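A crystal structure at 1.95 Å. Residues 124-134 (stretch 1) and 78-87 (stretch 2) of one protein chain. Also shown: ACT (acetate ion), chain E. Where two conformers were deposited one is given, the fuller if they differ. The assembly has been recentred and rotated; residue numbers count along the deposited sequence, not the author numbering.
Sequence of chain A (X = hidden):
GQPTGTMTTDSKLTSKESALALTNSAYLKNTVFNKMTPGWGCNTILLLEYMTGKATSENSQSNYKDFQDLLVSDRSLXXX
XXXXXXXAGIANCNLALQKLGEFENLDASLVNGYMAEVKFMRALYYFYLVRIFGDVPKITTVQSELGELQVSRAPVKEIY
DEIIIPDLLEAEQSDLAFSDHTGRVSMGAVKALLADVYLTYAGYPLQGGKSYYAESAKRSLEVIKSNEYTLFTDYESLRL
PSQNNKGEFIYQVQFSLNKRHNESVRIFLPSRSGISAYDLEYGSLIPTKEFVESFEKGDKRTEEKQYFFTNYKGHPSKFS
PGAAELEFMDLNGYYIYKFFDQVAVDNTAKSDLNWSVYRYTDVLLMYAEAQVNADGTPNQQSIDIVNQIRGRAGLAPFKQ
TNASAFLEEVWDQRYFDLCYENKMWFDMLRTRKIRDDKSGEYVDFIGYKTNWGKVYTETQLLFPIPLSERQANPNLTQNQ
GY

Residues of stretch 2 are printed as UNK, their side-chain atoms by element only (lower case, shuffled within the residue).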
# COMPACT_ATOMS: atom_id res chain seq x y z
N LEU A 124 5.21 -2.52 11.05
CA LEU A 124 4.46 -2.00 9.90
C LEU A 124 4.59 -0.47 9.77
O LEU A 124 4.93 0.05 8.69
CB LEU A 124 2.98 -2.42 9.98
CG LEU A 124 2.05 -2.02 8.81
CD1 LEU A 124 2.46 -2.73 7.51
CD2 LEU A 124 0.59 -2.22 9.15
N TYR A 125 4.37 0.24 10.87
CA TYR A 125 4.45 1.71 10.86
C TYR A 125 5.87 2.16 10.45
O TYR A 125 6.01 3.06 9.61
CB TYR A 125 4.10 2.30 12.22
CG TYR A 125 2.62 2.17 12.59
CD1 TYR A 125 1.63 2.64 11.73
CD2 TYR A 125 2.24 1.68 13.80
CE1 TYR A 125 0.30 2.56 12.06
CE2 TYR A 125 0.90 1.58 14.15
CZ TYR A 125 -0.06 2.01 13.27
OH TYR A 125 -1.38 1.93 13.60
N TYR A 126 6.89 1.53 11.04
CA TYR A 126 8.27 1.86 10.76
C TYR A 126 8.67 1.52 9.33
O TYR A 126 9.43 2.26 8.72
CB TYR A 126 9.24 1.19 11.73
CG TYR A 126 9.51 2.02 12.95
CD1 TYR A 126 10.21 3.24 12.84
CD2 TYR A 126 9.08 1.62 14.19
CE1 TYR A 126 10.47 4.01 13.96
CE2 TYR A 126 9.34 2.37 15.33
CZ TYR A 126 10.00 3.58 15.22
OH TYR A 126 10.23 4.33 16.36
N PHE A 127 8.15 0.41 8.79
CA PHE A 127 8.45 0.02 7.41
C PHE A 127 7.92 1.05 6.43
O PHE A 127 8.57 1.31 5.44
CB PHE A 127 7.89 -1.39 7.13
CG PHE A 127 8.29 -1.99 5.81
CD1 PHE A 127 9.61 -1.99 5.39
CD2 PHE A 127 7.34 -2.63 5.03
CE1 PHE A 127 9.96 -2.60 4.18
CE2 PHE A 127 7.68 -3.25 3.83
CZ PHE A 127 8.99 -3.21 3.39
N TYR A 128 6.73 1.62 6.69
CA TYR A 128 6.23 2.72 5.85
C TYR A 128 7.13 3.96 6.04
O TYR A 128 7.62 4.53 5.06
CB TYR A 128 4.77 3.06 6.12
CG TYR A 128 3.85 2.15 5.40
CD1 TYR A 128 3.66 0.83 5.83
CD2 TYR A 128 3.24 2.54 4.20
CE1 TYR A 128 2.82 -0.06 5.12
CE2 TYR A 128 2.41 1.69 3.51
CZ TYR A 128 2.19 0.40 3.95
OH TYR A 128 1.34 -0.42 3.25
N LEU A 129 7.41 4.32 7.30
CA LEU A 129 8.26 5.49 7.57
C LEU A 129 9.63 5.44 6.88
O LEU A 129 10.05 6.43 6.22
CB LEU A 129 8.46 5.70 9.06
CG LEU A 129 7.28 6.25 9.83
CD1 LEU A 129 7.64 6.12 11.33
CD2 LEU A 129 7.03 7.73 9.46
N VAL A 130 10.32 4.31 6.97
CA VAL A 130 11.67 4.24 6.39
C VAL A 130 11.66 4.28 4.88
O VAL A 130 12.57 4.85 4.28
CB VAL A 130 12.56 3.01 6.88
CG1 VAL A 130 12.89 3.13 8.38
CG2 VAL A 130 11.91 1.68 6.54
N ARG A 131 10.63 3.69 4.26
CA ARG A 131 10.53 3.68 2.78
C ARG A 131 10.18 5.05 2.20
O ARG A 131 10.68 5.40 1.14
CB ARG A 131 9.50 2.64 2.32
CG ARG A 131 10.03 1.21 2.47
CD ARG A 131 9.07 0.20 1.92
NE ARG A 131 7.83 0.18 2.67
CZ ARG A 131 6.74 -0.48 2.30
NH1 ARG A 131 6.73 -1.20 1.18
NH2 ARG A 131 5.66 -0.42 3.07
N ILE A 132 9.36 5.80 2.93
CA ILE A 132 8.88 7.12 2.52
C ILE A 132 9.93 8.19 2.78
O ILE A 132 10.20 8.99 1.88
CB ILE A 132 7.53 7.48 3.25
CG1 ILE A 132 6.43 6.54 2.78
CG2 ILE A 132 7.10 8.96 2.98
CD1 ILE A 132 5.10 6.60 3.59
N PHE A 133 10.50 8.19 3.99
CA PHE A 133 11.35 9.27 4.48
C PHE A 133 12.80 8.93 4.68
O PHE A 133 13.59 9.84 4.94
CB PHE A 133 10.82 9.77 5.84
CG PHE A 133 9.40 10.28 5.79
CD1 PHE A 133 9.13 11.53 5.24
CD2 PHE A 133 8.37 9.56 6.34
CE1 PHE A 133 7.84 12.02 5.19
CE2 PHE A 133 7.07 10.04 6.31
CZ PHE A 133 6.80 11.27 5.74
N GLY A 134 13.16 7.64 4.66
CA GLY A 134 14.55 7.25 4.84
C GLY A 134 14.87 7.17 6.32
O GLY A 134 14.14 6.53 7.06
N UNK A 78 0.28 15.67 2.39
CA UNK A 78 0.36 14.24 2.76
C UNK A 78 1.47 13.85 3.70
O UNK A 78 1.26 13.02 4.58
c UNK A 78 -0.93 14.70 -1.83
c UNK A 78 -2.28 14.87 -1.52
c UNK A 78 -0.06 14.18 -0.84
c UNK A 78 -2.74 14.54 -0.26
c UNK A 78 -1.89 14.02 0.69
c UNK A 78 0.36 13.32 1.52
o UNK A 78 -3.20 15.39 -2.43
c UNK A 78 -0.54 13.82 0.43
N UNK A 79 2.68 14.39 3.49
CA UNK A 79 3.82 14.00 4.26
C UNK A 79 3.61 14.24 5.79
O UNK A 79 4.06 13.44 6.60
c UNK A 79 5.51 14.10 2.31
c UNK A 79 5.13 16.16 3.81
c UNK A 79 6.38 16.82 3.32
c UNK A 79 5.17 14.62 3.74
N UNK A 80 2.94 15.32 6.18
CA UNK A 80 2.65 15.58 7.60
C UNK A 80 1.79 14.49 8.20
O UNK A 80 2.03 14.05 9.32
o UNK A 80 2.30 20.11 8.84
c UNK A 80 1.92 16.92 7.79
c UNK A 80 2.84 18.07 7.83
o UNK A 80 1.47 19.75 6.82
c UNK A 80 2.13 19.40 7.84
N UNK A 81 0.76 14.07 7.46
CA UNK A 81 -0.21 13.08 7.94
C UNK A 81 0.49 11.73 8.13
O UNK A 81 0.27 11.05 9.12
o UNK A 81 -2.91 14.68 7.35
c UNK A 81 -1.37 12.94 6.94
o UNK A 81 -1.54 14.98 5.68
c UNK A 81 -2.01 14.28 6.61
N UNK A 82 1.33 11.38 7.16
CA UNK A 82 2.05 10.13 7.21
C UNK A 82 3.01 10.11 8.38
O UNK A 82 3.04 9.12 9.10
c UNK A 82 1.41 9.83 3.78
n UNK A 82 0.76 8.92 2.98
c UNK A 82 0.47 6.43 3.08
c UNK A 82 2.80 9.83 5.92
c UNK A 82 0.92 7.68 3.53
c UNK A 82 1.98 9.21 4.85
c UNK A 82 1.54 5.45 5.01
c UNK A 82 0.81 5.33 3.82
c UNK A 82 2.01 6.70 5.44
c UNK A 82 1.70 7.82 4.70
N UNK A 83 3.77 11.19 8.58
CA UNK A 83 4.72 11.24 9.70
C UNK A 83 4.02 11.21 11.07
O UNK A 83 4.35 10.42 11.91
c UNK A 83 5.57 12.51 9.60
c UNK A 83 10.11 11.49 9.48
c UNK A 83 8.70 12.55 11.62
c UNK A 83 8.73 11.73 9.33
c UNK A 83 10.76 11.80 10.69
n UNK A 83 7.79 13.07 12.50
c UNK A 83 8.01 12.28 10.41
c UNK A 83 6.66 12.61 10.61
c UNK A 83 10.07 12.32 11.77
c UNK A 83 6.56 13.10 11.88
N UNK A 84 3.08 12.11 11.28
CA UNK A 84 2.42 12.25 12.57
C UNK A 84 1.62 11.00 12.95
O UNK A 84 1.70 10.55 14.10
c UNK A 84 2.23 14.77 12.46
c UNK A 84 1.50 13.47 12.58
c UNK A 84 1.30 15.99 12.37
n UNK A 84 1.90 17.17 12.22
o UNK A 84 0.07 15.88 12.44
N UNK A 85 0.91 10.40 11.99
CA UNK A 85 0.06 9.25 12.34
C UNK A 85 0.85 7.99 12.51
O UNK A 85 0.50 7.21 13.37
o UNK A 85 -2.16 10.93 12.12
c UNK A 85 -2.12 10.00 11.27
o UNK A 85 -2.93 9.89 10.34
c UNK A 85 -1.01 8.96 11.29
N UNK A 86 1.88 7.76 11.68
CA UNK A 86 2.79 6.63 11.92
C UNK A 86 3.43 6.75 13.30
O UNK A 86 3.45 5.77 14.06
c UNK A 86 3.85 6.48 10.82
s UNK A 86 3.14 5.78 9.28
N UNK A 87 3.93 7.93 13.64
CA UNK A 87 4.54 8.10 14.96
C UNK A 87 3.53 8.00 16.10
O UNK A 87 3.86 7.43 17.14
c UNK A 87 7.63 8.11 15.39
c UNK A 87 8.90 7.72 14.96
c UNK A 87 9.38 8.19 13.76
c UNK A 87 7.37 9.40 13.42
o UNK A 87 10.63 7.83 13.28
c UNK A 87 8.63 9.05 13.00
c UNK A 87 5.46 9.34 15.06
c UNK A 87 6.86 8.97 14.63
C ACT E . 8.95 12.15 15.77
O ACT E . 9.39 13.04 15.00
OXT ACT E . 7.90 12.35 16.47
CH3 ACT E . 9.64 10.85 15.86

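Position 78 carries one carbon, then a six-carbon ring bearing one oxygen; nothing on stretch 1 lies within reach. A hydroxylated six-membered ring is tyrosine, Tyr-78, at the N-cap position.

Position 79 has four carbons, forked at the first, with one arm two carbons long. Its CB lies 4.0 Å from Phe-133 CE1, and its backbone O lies 3.6 Å from Phe-133 CZ, near the plane of that ring. The branching identifies Ile-79.

Position 80 has three carbons, the third carrying two oxygens, and points away from stretch 1: Glu-80. Position 81 has the same carboxylate one carbon sooner, also without contact: Asp-81.

Position 82 has one carbon followed by fused five- and six-membered rings holding eight carbons and one nitrogen. Ile-132 CD1 sits 3.9 Å from the centroid of the six-membered ring, 23° off the normal, a CH-pi contact over the face. Only an indole fits these atoms, hence Trp-82. The Tyr-128 ring is nearly parallel to its six-membered ring (12°) but slid aside, with centroids 5.6 Å apart, so the closest approach, Tyr-128 CD2 to Trp-82 CZ3 at 3.5 Å, involves little overlap.

Position 83 repeats the fused ring system, and its edge meets the face of Phe-133 with planes at 82°. It is therefore Trp-83, with chi1 in t where Trp-82 has m. Trp-83 CE3 is 3.7 Å from Phe-133 CD2, and Trp-83 NE1 donates a hydrogen bond to acetate O at 3.0 Å.

Position 84 has three carbons ending in one oxygen and one nitrogen, and points away: Gln-84. Position 85 has two carbons, the second carrying two oxygens, and makes no contact with stretch 1, since its end leads away. A carboxylate on a two-carbon side chain is aspartate, Asp-85.

Position 86 has one carbon and one sulfur. Its CB packs 3.6 Å from Leu-129 CG, and the short side chain accompanies close backbones, its CA being 5.3 Å from Tyr-125 CA. A lone sulfur on CB is cysteine, Cys-86.

Position 87 is one carbon and a six-carbon ring with an oxygen. Its CA-to-CB bond points away, yet the ring end comes nearer, and Leu-129 CD1 lies 3.8 Å from the ring centroid, over one face. The ring and its oxygen give Tyr-87; the acetate methyl covers the opposite face.

The helices run at 150°, near antiparallel, with axes approaching to 9.7 Å. No hydrogen bond crosses between them. The 604 Å² of buried surface instead comes from packing: Leu-129 reaches Trp-82, Trp-83, Cys-86 and Tyr-87, while Ile-132 and Phe-133 extend the contact toward the start of the other helix.

Stretch 2 78-87: YIEDWWQDCY
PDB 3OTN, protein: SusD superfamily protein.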